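Local structure of autolysin E (Staphylococcus aureus, 4PI8) at residues M57-K62 with E170-N175; L177-M182 with I198-K203; E89-E92 with N97-Y100. The protein probably cleaves the NAG-NAM glycan strands of cell-wall peptidoglycan as an endo-beta-N-acetylglucosaminidase of the lysozyme clan. The protein carries 1 engineered substitution. All coordinates share one frame; numbering follows the deposited sequence. Where two conformers were deposited one is given.

Contact 1 (M57-K62 with E170-N175); sequences MDITEK and EYFENN. With AMU (N-acetyl-beta-muramic acid), chain B.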
loop_
_atom_site.group_PDB
_atom_site.type_symbol
_atom_site.label_atom_id
_atom_site.label_comp_id
_atom_site.label_asym_id
_atom_site.label_seq_id
_atom_site.Cartn_x
_atom_site.Cartn_y
_atom_site.Cartn_z
ATOM N N MET A 57 -7.813 -7.918 -7.139
ATOM C CA MET A 57 -6.949 -8.331 -8.230
ATOM C C MET A 57 -5.532 -8.635 -7.770
ATOM O O MET A 57 -4.909 -7.839 -7.022
ATOM C CB MET A 57 -6.926 -7.246 -9.282
ATOM C CG MET A 57 -6.228 -7.658 -10.533
ATOM S SD MET A 57 -5.961 -6.308 -11.697
ATOM C CE MET A 57 -4.614 -5.510 -10.796
ATOM N N ASP A 58 -4.938 -9.716 -8.243
ATOM C CA ASP A 58 -3.613 -10.122 -7.886
ATOM C C ASP A 58 -2.625 -9.078 -8.400
ATOM O O ASP A 58 -2.596 -8.788 -9.614
ATOM C CB ASP A 58 -3.364 -11.486 -8.541
ATOM C CG ASP A 58 -2.023 -12.045 -8.305
ATOM O OD1 ASP A 58 -1.106 -11.438 -7.770
ATOM O OD2 ASP A 58 -1.813 -13.267 -8.676
ATOM N N ILE A 59 -1.904 -8.420 -7.486
ATOM C CA ILE A 59 -0.899 -7.382 -7.807
ATOM C C ILE A 59 0.520 -7.870 -7.779
ATOM O O ILE A 59 1.476 -7.098 -7.817
ATOM C CB ILE A 59 -1.144 -6.093 -6.945
ATOM C CG1 ILE A 59 -1.301 -6.464 -5.468
ATOM C CG2 ILE A 59 -2.336 -5.345 -7.485
ATOM C CD1 ILE A 59 -1.321 -5.306 -4.518
ATOM N N THR A 60 0.656 -9.202 -7.786
ATOM C CA THR A 60 1.948 -9.834 -7.891
ATOM C C THR A 60 2.249 -10.141 -9.315
ATOM O O THR A 60 3.282 -10.896 -9.468
ATOM C CB THR A 60 2.031 -11.126 -7.019
ATOM O OG1 THR A 60 1.345 -12.201 -7.707
ATOM C CG2 THR A 60 1.460 -10.922 -5.707
ATOM N N GLU A 61 1.375 -9.756 -10.250
ATOM C CA GLU A 61 1.558 -9.899 -11.702
ATOM C C GLU A 61 1.848 -8.527 -12.288
ATOM O O GLU A 61 1.081 -7.548 -12.110
ATOM C CB GLU A 61 0.325 -10.450 -12.384
ATOM C CG GLU A 61 -0.198 -11.848 -12.024
ATOM C CD GLU A 61 0.858 -12.929 -11.889
ATOM O OE1 GLU A 61 1.953 -12.844 -12.498
ATOM O OE2 GLU A 61 0.558 -13.893 -11.141
ATOM N N LYS A 62 2.877 -8.506 -13.091
ATOM C CA LYS A 62 3.403 -7.293 -13.713
ATOM C C LYS A 62 2.532 -6.816 -14.826
ATOM O O LYS A 62 1.675 -7.583 -15.342
ATOM C CB LYS A 62 4.765 -7.548 -14.206
ATOM C CG LYS A 62 5.709 -7.967 -13.085
ATOM C CD LYS A 62 7.130 -8.188 -13.557
ATOM C CE LYS A 62 7.223 -9.462 -14.387
ATOM N NZ LYS A 62 8.616 -9.713 -14.798
ATOM N N GLU A 170 7.401 -9.097 2.559
ATOM C CA GLU A 170 6.600 -9.191 3.773
ATOM C C GLU A 170 5.121 -9.438 3.553
ATOM O O GLU A 170 4.466 -10.000 4.415
ATOM C CB GLU A 170 6.757 -7.962 4.652
ATOM C CG GLU A 170 8.232 -7.701 4.943
ATOM C CD GLU A 170 8.943 -8.879 5.582
ATOM O OE1 GLU A 170 8.334 -9.543 6.471
ATOM O OE2 GLU A 170 10.113 -9.113 5.172
ATOM N N TYR A 171 4.554 -9.013 2.415
ATOM C CA TYR A 171 3.156 -9.196 2.098
ATOM C C TYR A 171 2.968 -10.253 1.029
ATOM O O TYR A 171 2.243 -11.271 1.223
ATOM C CB TYR A 171 2.462 -7.843 1.761
ATOM C CG TYR A 171 2.211 -7.070 3.018
ATOM C CD1 TYR A 171 3.231 -6.330 3.624
ATOM C CD2 TYR A 171 0.989 -7.125 3.668
ATOM C CE1 TYR A 171 3.053 -5.652 4.826
ATOM C CE2 TYR A 171 0.822 -6.473 4.896
ATOM C CZ TYR A 171 1.839 -5.749 5.445
ATOM O OH TYR A 171 1.637 -5.127 6.654
ATOM N N PHE A 172 3.545 -10.069 -0.162
ATOM C CA PHE A 172 3.265 -11.010 -1.226
ATOM C C PHE A 172 3.746 -12.447 -0.873
ATOM O O PHE A 172 3.084 -13.424 -1.184
ATOM C CB PHE A 172 3.832 -10.587 -2.578
ATOM C CG PHE A 172 3.314 -9.282 -3.120
ATOM C CD1 PHE A 172 2.187 -8.671 -2.616
ATOM C CD2 PHE A 172 3.906 -8.752 -4.231
ATOM C CE1 PHE A 172 1.680 -7.542 -3.200
ATOM C CE2 PHE A 172 3.373 -7.637 -4.823
ATOM C CZ PHE A 172 2.270 -7.006 -4.324
ATOM N N GLU A 173 4.888 -12.546 -0.245
ATOM C CA GLU A 173 5.422 -13.856 0.184
ATOM C C GLU A 173 4.668 -14.408 1.375
ATOM O O GLU A 173 4.868 -15.595 1.714
ATOM C CB GLU A 173 6.902 -13.766 0.468
ATOM C CG GLU A 173 7.763 -13.540 -0.774
ATOM C CD GLU A 173 7.651 -14.631 -1.772
ATOM O OE1 GLU A 173 7.901 -15.827 -1.409
ATOM O OE2 GLU A 173 7.261 -14.388 -2.890
ATOM N N ASN A 174 3.793 -13.621 1.968
ATOM C CA ASN A 174 2.905 -14.038 3.077
ATOM C C ASN A 174 1.502 -14.327 2.575
ATOM O O ASN A 174 0.559 -14.281 3.375
ATOM C CB ASN A 174 2.893 -12.987 4.187
ATOM C CG ASN A 174 2.248 -13.474 5.482
ATOM O OD1 ASN A 174 2.612 -14.596 5.925
ATOM N ND2 ASN A 174 1.271 -12.748 6.023
ATOM N N ASN A 175 1.306 -14.521 1.264
ATOM C CA ASN A 175 0.026 -14.803 0.697
ATOM C C ASN A 175 -1.027 -13.702 0.851
ATOM O O ASN A 175 -2.237 -13.932 0.733
ATOM C CB ASN A 175 -0.513 -16.151 1.245
ATOM C CG ASN A 175 -1.597 -16.745 0.377
ATOM O OD1 ASN A 175 -1.543 -16.670 -0.874
ATOM N ND2 ASN A 175 -2.612 -17.385 1.018
HETATM C C1 AMU B . 0.334 0.585 9.725
HETATM C C2 AMU B . 1.535 -0.314 9.697
HETATM C C3 AMU B . 1.204 -1.656 10.370
HETATM C C4 AMU B . 0.648 -1.368 11.784
HETATM C C5 AMU B . -0.432 -0.327 11.706
HETATM C C6 AMU B . -0.983 0.014 13.093
HETATM C C7 AMU B . 3.237 -0.709 7.912
HETATM C C8 AMU B . 3.414 -1.129 6.469
HETATM C C9 AMU B . 2.307 -3.625 9.524
HETATM C C10 AMU B . 3.685 -3.970 9.114
HETATM C C11 AMU B . 1.607 -4.805 10.192
HETATM O O1 AMU B . 0.627 1.850 9.153
HETATM O O3 AMU B . 2.336 -2.518 10.430
HETATM O O4 AMU B . 0.178 -2.641 12.258
HETATM O O5 AMU B . 0.058 0.846 11.106
HETATM O O6 AMU B . -2.137 0.860 13.037
HETATM O O7 AMU B . 4.184 -0.387 8.596
HETATM O O10 AMU B . 3.893 -4.524 7.994
HETATM O O11 AMU B . 4.658 -3.744 9.942
HETATM N N2 AMU B . 1.975 -0.605 8.309
#
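Phe172, within the Schellman motif that ends helix 156-172, presses its ring against Ile59 and Thr60 of an irregular loop. The three touching residues are buried, and the segments bury 153 Å² between them, both sides summed. One residue earlier, Tyr171 turns to the substrate cleft instead. Its OH donates to O10 of the bound N-acetyl-beta-muramic acid at 2.7 Å, and O10 lies near the plane of the phenol ring, so the sugar's carboxylate meets an edge. His192, stacked on this ring, and Tyr194, inclined to it, both belong to the same glycan pocket.

Phe172 itself carries the contact. Thr60 CG2 sits over one face of the ring, 3.7 Å from the centroid and 17° off the normal, which defines a CH-pi contact. The methyl is displaced toward the rim, where Phe172 CG and Thr60 CG2 are 3.6 Å apart. Ile59 crosses the aromatic side chain at about a right angle: its CG1 lies 3.8 Å from Phe172 CZ. A chi1 of 49° turns Ile59 CG1 and CD1 to the CZ/CE1 end of the ring. The threonine is braced from its own loop by an Asx turn. Asp58 OD1 accepts from Thr60 N at 2.8 Å on its anti side, somewhat out of the carboxylate plane, and from Thr60 OG1 at 2.6 Å through its syn lone pair. These two bonds hold the hydroxyl and so probably help set the direction of the CG2 methyl.

Beyond Phe172 the chain makes a type I turn to Asn175, whose positive phi, 63°, marks the C-prime residue of the Schellman motif: Gln176 N reaches Tyr171 O, and Asn175 N returns to Phe172 O at 3.2 Å.

Contact 2 (L177-M182 with I198-K203); sequences LNLYQM and IRWADK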
loop_
_atom_site.group_PDB
_atom_site.type_symbol
_atom_site.label_atom_id
_atom_site.label_comp_id
_atom_site.label_asym_id
_atom_site.label_seq_id
_atom_site.Cartn_x
_atom_site.Cartn_y
_atom_site.Cartn_z
ATOM N N LEU A 177 -1.873 -11.079 -1.478
ATOM C CA LEU A 177 -1.587 -10.891 -2.888
ATOM C C LEU A 177 -2.420 -9.815 -3.541
ATOM O O LEU A 177 -2.200 -9.529 -4.732
ATOM C CB LEU A 177 -1.840 -12.211 -3.652
ATOM C CG LEU A 177 -1.232 -13.476 -3.057
ATOM C CD1 LEU A 177 -1.557 -14.619 -4.066
ATOM C CD2 LEU A 177 0.244 -13.276 -2.896
ATOM N N ASN A 178 -3.402 -9.307 -2.850
ATOM C CA ASN A 178 -4.250 -8.227 -3.352
ATOM C C ASN A 178 -4.505 -7.230 -2.272
ATOM O O ASN A 178 -4.149 -7.439 -1.082
ATOM C CB ASN A 178 -5.483 -8.787 -4.032
ATOM C CG ASN A 178 -6.439 -9.461 -3.094
ATOM O OD1 ASN A 178 -6.627 -9.073 -1.945
ATOM N ND2 ASN A 178 -7.125 -10.488 -3.651
ATOM N N LEU A 179 -5.070 -6.068 -2.637
ATOM C CA LEU A 179 -5.238 -5.035 -1.655
ATOM C C LEU A 179 -6.095 -5.427 -0.457
ATOM O O LEU A 179 -5.857 -5.082 0.682
ATOM C CB LEU A 179 -5.789 -3.729 -2.286
ATOM C CG LEU A 179 -4.847 -3.038 -3.295
ATOM C CD1 LEU A 179 -5.645 -2.027 -4.081
ATOM C CD2 LEU A 179 -3.633 -2.417 -2.676
ATOM N N TYR A 180 -7.196 -6.113 -0.785
ATOM C CA TYR A 180 -8.098 -6.608 0.275
ATOM C C TYR A 180 -7.342 -7.454 1.317
ATOM O O TYR A 180 -7.522 -7.276 2.498
ATOM C CB TYR A 180 -9.255 -7.425 -0.324
ATOM C CG TYR A 180 -10.288 -7.760 0.726
ATOM C CD1 TYR A 180 -11.264 -6.861 1.091
ATOM C CD2 TYR A 180 -10.269 -8.962 1.394
ATOM C CE1 TYR A 180 -12.167 -7.133 2.098
ATOM C CE2 TYR A 180 -11.177 -9.220 2.420
ATOM C CZ TYR A 180 -12.117 -8.321 2.746
ATOM O OH TYR A 180 -13.011 -8.588 3.806
ATOM N N GLN A 181 -6.536 -8.375 0.811
ATOM C CA GLN A 181 -5.762 -9.238 1.711
ATOM C C GLN A 181 -4.718 -8.471 2.479
ATOM O O GLN A 181 -4.448 -8.760 3.652
ATOM C CB GLN A 181 -5.114 -10.407 1.007
ATOM C CG GLN A 181 -6.099 -11.390 0.390
ATOM C CD GLN A 181 -5.406 -12.374 -0.497
ATOM O OE1 GLN A 181 -4.559 -12.030 -1.324
ATOM N NE2 GLN A 181 -5.726 -13.666 -0.319
ATOM N N MET A 182 -4.065 -7.500 1.835
ATOM C CA MET A 182 -3.072 -6.666 2.527
ATOM C C MET A 182 -3.742 -5.903 3.658
ATOM O O MET A 182 -3.116 -5.686 4.724
ATOM C CB MET A 182 -2.409 -5.702 1.535
ATOM C CG MET A 182 -1.487 -6.396 0.559
ATOM S SD MET A 182 -0.793 -5.294 -0.691
ATOM C CE MET A 182 0.406 -4.398 0.301
ATOM N N ILE A 198 -9.645 2.475 7.011
ATOM C CA ILE A 198 -10.629 1.521 6.507
ATOM C C ILE A 198 -10.897 1.622 5.002
ATOM O O ILE A 198 -11.459 0.682 4.417
ATOM C CB ILE A 198 -11.941 1.507 7.300
ATOM C CG1 ILE A 198 -12.772 2.788 7.053
ATOM C CG2 ILE A 198 -11.655 1.194 8.764
ATOM C CD1 ILE A 198 -14.105 2.781 7.805
ATOM N N ARG A 199 -10.525 2.793 4.424
ATOM C CA ARG A 199 -10.641 3.005 2.967
ATOM C C ARG A 199 -9.307 3.008 2.210
ATOM O O ARG A 199 -9.242 3.351 1.016
ATOM C CB ARG A 199 -11.422 4.296 2.690
ATOM C CG ARG A 199 -12.914 4.123 3.059
ATOM C CD ARG A 199 -13.846 5.134 2.403
ATOM N NE ARG A 199 -13.895 4.959 0.952
ATOM C CZ ARG A 199 -14.620 4.034 0.308
ATOM N NH1 ARG A 199 -15.386 3.151 0.964
ATOM N NH2 ARG A 199 -14.576 3.993 -1.019
ATOM N N TRP A 200 -8.240 2.526 2.867
ATOM C CA TRP A 200 -6.916 2.413 2.230
ATOM C C TRP A 200 -6.988 1.696 0.923
ATOM O O TRP A 200 -6.397 2.156 -0.112
ATOM C CB TRP A 200 -5.954 1.688 3.171
ATOM C CG TRP A 200 -4.591 1.395 2.681
ATOM C CD1 TRP A 200 -3.485 2.216 2.774
ATOM C CD2 TRP A 200 -4.118 0.168 2.070
ATOM N NE1 TRP A 200 -2.397 1.588 2.253
ATOM C CE2 TRP A 200 -2.712 0.313 1.848
ATOM C CE3 TRP A 200 -4.718 -1.060 1.727
ATOM C CZ2 TRP A 200 -1.956 -0.663 1.255
ATOM C CZ3 TRP A 200 -3.960 -2.035 1.180
ATOM C CH2 TRP A 200 -2.586 -1.849 0.953
ATOM N N ALA A 201 -7.606 0.519 0.852
ATOM C CA ALA A 201 -7.643 -0.237 -0.409
ATOM C C ALA A 201 -8.446 0.481 -1.453
ATOM O O ALA A 201 -8.102 0.454 -2.662
ATOM C CB ALA A 201 -8.162 -1.629 -0.157
ATOM N N ASP A 202 -9.548 1.098 -1.066
ATOM C CA ASP A 202 -10.367 1.802 -2.066
ATOM C C ASP A 202 -9.589 2.947 -2.681
ATOM O O ASP A 202 -9.738 3.180 -3.892
ATOM C CB ASP A 202 -11.618 2.354 -1.371
ATOM C CG ASP A 202 -12.394 1.272 -0.713
ATOM O OD1 ASP A 202 -13.071 0.517 -1.417
ATOM O OD2 ASP A 202 -12.256 1.097 0.496
ATOM N N LYS A 203 -8.838 3.676 -1.908
ATOM C CA LYS A 203 -8.096 4.829 -2.434
ATOM C C LYS A 203 -7.055 4.361 -3.460
ATOM O O LYS A 203 -6.924 4.955 -4.564
ATOM C CB LYS A 203 -7.422 5.619 -1.363
ATOM C CG LYS A 203 -8.423 6.257 -0.393
ATOM C CD LYS A 203 -7.732 6.825 0.853
ATOM C CE LYS A 203 -8.726 7.591 1.732
ATOM N NZ LYS A 203 -8.082 8.057 2.965
#
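The backbones approach most closely where the first turns of two helices meet, the CA atoms of Leu179 and Ala201 standing 5.5 Å apart. At that point Leu179 CB rests on Ala201 CB at 3.8 Å, consistent with the small alanine side chain there. The leucine's two methyls then divide: CD1 packs by the carbonyl oxygen of Ala201, while CD2 reaches CH2 of the Trp200 indole at 3.8 Å, the two side chains crossing at about a right angle. Trp200 carries its six-membered ring toward helix 179-184 because CG is anti to the backbone N (chi1 176°). The ring's edge faces the Leu179 carbonyl, with O in the ring plane and 3.6 Å from CZ3. Met182, one turn on, adds CB at 3.9 Å from Trp200 CH2 and bends at chi3, bringing CE near the same carbon.

The start of helix 179-184 is secured by a capping box. Gln181 N donates to Asn178 OD1 at 2.8 Å, nearly in line with the C=O bond, and Asn178 N returns a weak bond to Gln181 OE1 at 3.3 Å. Leu177 N gives that OE1 a second, shorter bond of 2.9 Å from above its carbonyl plane.

Trp200 also meets the ring of Tyr194, a glycan-pocket residue. Around this buried junction, Tyr100 of helix 98-108 packs on Leu179 and Met182, while Ile198 joins its backbone to Thr26 of strand 26-29.

Contact 3 (E89-E92 with N97-Y100); sequences EAQE and NVIY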
loop_
_atom_site.group_PDB
_atom_site.type_symbol
_atom_site.label_atom_id
_atom_site.label_comp_id
_atom_site.label_asym_id
_atom_site.label_seq_id
_atom_site.Cartn_x
_atom_site.Cartn_y
_atom_site.Cartn_z
ATOM N N GLU A 89 12.309 -0.591 -12.463
ATOM C CA GLU A 89 13.354 -1.419 -11.855
ATOM C C GLU A 89 12.712 -2.261 -10.755
ATOM O O GLU A 89 12.955 -3.474 -10.653
ATOM C CB GLU A 89 14.416 -0.526 -11.271
ATOM C CG GLU A 89 15.766 -1.099 -11.051
ATOM C CD GLU A 89 16.758 0.062 -11.017
ATOM O OE1 GLU A 89 16.390 1.153 -10.533
ATOM O OE2 GLU A 89 17.863 -0.065 -11.544
ATOM N N ALA A 90 11.915 -1.600 -9.881
ATOM C CA ALA A 90 11.265 -2.347 -8.790
ATOM C C ALA A 90 10.297 -3.409 -9.311
ATOM O O ALA A 90 10.252 -4.542 -8.808
ATOM C CB ALA A 90 10.525 -1.347 -7.909
ATOM N N GLN A 91 9.460 -3.071 -10.295
ATOM C CA GLN A 91 8.539 -4.033 -10.861
ATOM C C GLN A 91 9.285 -5.293 -11.299
ATOM O O GLN A 91 8.820 -6.401 -11.004
ATOM C CB GLN A 91 7.725 -3.441 -12.037
ATOM C CG GLN A 91 6.983 -4.551 -12.747
ATOM C CD GLN A 91 5.929 -4.112 -13.744
ATOM O OE1 GLN A 91 4.721 -4.084 -13.480
ATOM N NE2 GLN A 91 6.366 -3.892 -14.981
ATOM N N GLU A 92 10.370 -5.115 -12.055
ATOM C CA GLU A 92 11.042 -6.283 -12.630
ATOM C C GLU A 92 11.876 -7.021 -11.602
ATOM O O GLU A 92 11.878 -8.236 -11.628
ATOM C CB GLU A 92 11.901 -5.874 -13.829
ATOM C CG GLU A 92 11.077 -5.173 -14.957
ATOM C CD GLU A 92 9.897 -5.969 -15.436
ATOM O OE1 GLU A 92 9.971 -7.211 -15.459
ATOM O OE2 GLU A 92 8.839 -5.417 -15.855
ATOM N N ASN A 97 3.401 -5.363 -9.437
ATOM C CA ASN A 97 2.613 -4.567 -10.435
ATOM C C ASN A 97 2.964 -3.082 -10.347
ATOM O O ASN A 97 2.764 -2.506 -9.276
ATOM C CB ASN A 97 1.153 -4.876 -10.201
ATOM C CG ASN A 97 0.209 -4.148 -11.117
ATOM O OD1 ASN A 97 0.318 -2.927 -11.312
ATOM N ND2 ASN A 97 -0.842 -4.807 -11.534
ATOM N N VAL A 98 3.471 -2.492 -11.413
ATOM C CA VAL A 98 3.989 -1.125 -11.290
ATOM C C VAL A 98 2.855 -0.108 -11.174
ATOM O O VAL A 98 3.065 0.978 -10.584
ATOM C CB VAL A 98 4.945 -0.734 -12.461
ATOM C CG1 VAL A 98 4.187 -0.519 -13.777
ATOM C CG2 VAL A 98 5.821 0.426 -12.100
ATOM N N ILE A 99 1.695 -0.417 -11.735
ATOM C CA ILE A 99 0.568 0.507 -11.570
ATOM C C ILE A 99 0.118 0.543 -10.097
ATOM O O ILE A 99 -0.196 1.608 -9.544
ATOM C CB ILE A 99 -0.541 0.248 -12.553
ATOM C CG1 ILE A 99 -0.133 0.662 -13.971
ATOM C CG2 ILE A 99 -1.824 0.937 -12.133
ATOM C CD1 ILE A 99 -1.082 0.250 -15.067
ATOM N N TYR A 100 0.063 -0.627 -9.459
ATOM C CA TYR A 100 -0.181 -0.699 -8.045
ATOM C C TYR A 100 0.875 0.082 -7.308
ATOM O O TYR A 100 0.550 0.897 -6.427
ATOM C CB TYR A 100 -0.202 -2.177 -7.589
ATOM C CG TYR A 100 0.187 -2.298 -6.146
ATOM C CD1 TYR A 100 -0.586 -1.760 -5.137
ATOM C CD2 TYR A 100 1.424 -2.837 -5.798
ATOM C CE1 TYR A 100 -0.153 -1.762 -3.840
ATOM C CE2 TYR A 100 1.865 -2.877 -4.493
ATOM C CZ TYR A 100 1.105 -2.271 -3.534
ATOM O OH TYR A 100 1.592 -2.232 -2.236
#
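The side chains of Gln91 and Val98 cross at about a right angle where helix 84-94 turns into helix 98-108, a compact helix-loop-helix connection with Gln91 CA and Val98 CA 5.4 Å apart. The glutamine stretches out from the first helix with CG anti to its own nitrogen (chi1 169°) and lays its amide across the valine. Gln91 CD comes within 3.7 Å of Val98 CB, and Gln91 OE1 lies 3.5 Å from that same carbon. OE1 also accepts from Val98 N at 2.9 Å. The donor stands 45° out of the carbonyl plane, so the oxygen is approached from above. A second backbone donor, Val63 N, shares this oxygen, while NE2 bonds to Glu92 OE2 at 3.0 Å; the amide is thus held at both ends.

Asn97 caps the second helix. Its OD1 receives Tyr100 N at 3.0 Å, nearly straight at 168°, together with a weak bond from Ile99 N, and its ND2 bonds to Tyr212 OH of helix 200-215.

Beyond the turn, Tyr100 packs on Ile167 of helix 156-172, Ile99 lies on helix 200-215, and Ala90 also packs on helix 156-172.

From the N terminus, segment 57-62 comes first; contact 1 joins this loop, between helices 38-45 and 67-74, to the end of helix 156-172, more than a hundred residues on. Within that long loop, contact 3 opens and closes as a short helix-to-helix turn. Segment 170-175 then completes contact 1, and contact 2 follows in series, its two segments separated by only fifteen residues. None of the loops cross. Ile59 links all three: its N is 3.0 Å from Leu177 O, and its O 3.1 Å from Asn97 N, both probable hydrogen bonds. A salt bridge from Lys62 to Glu92 adds to the tie between contacts 1 and 3, whereas Tyr100 joins contact 3 to contact 2.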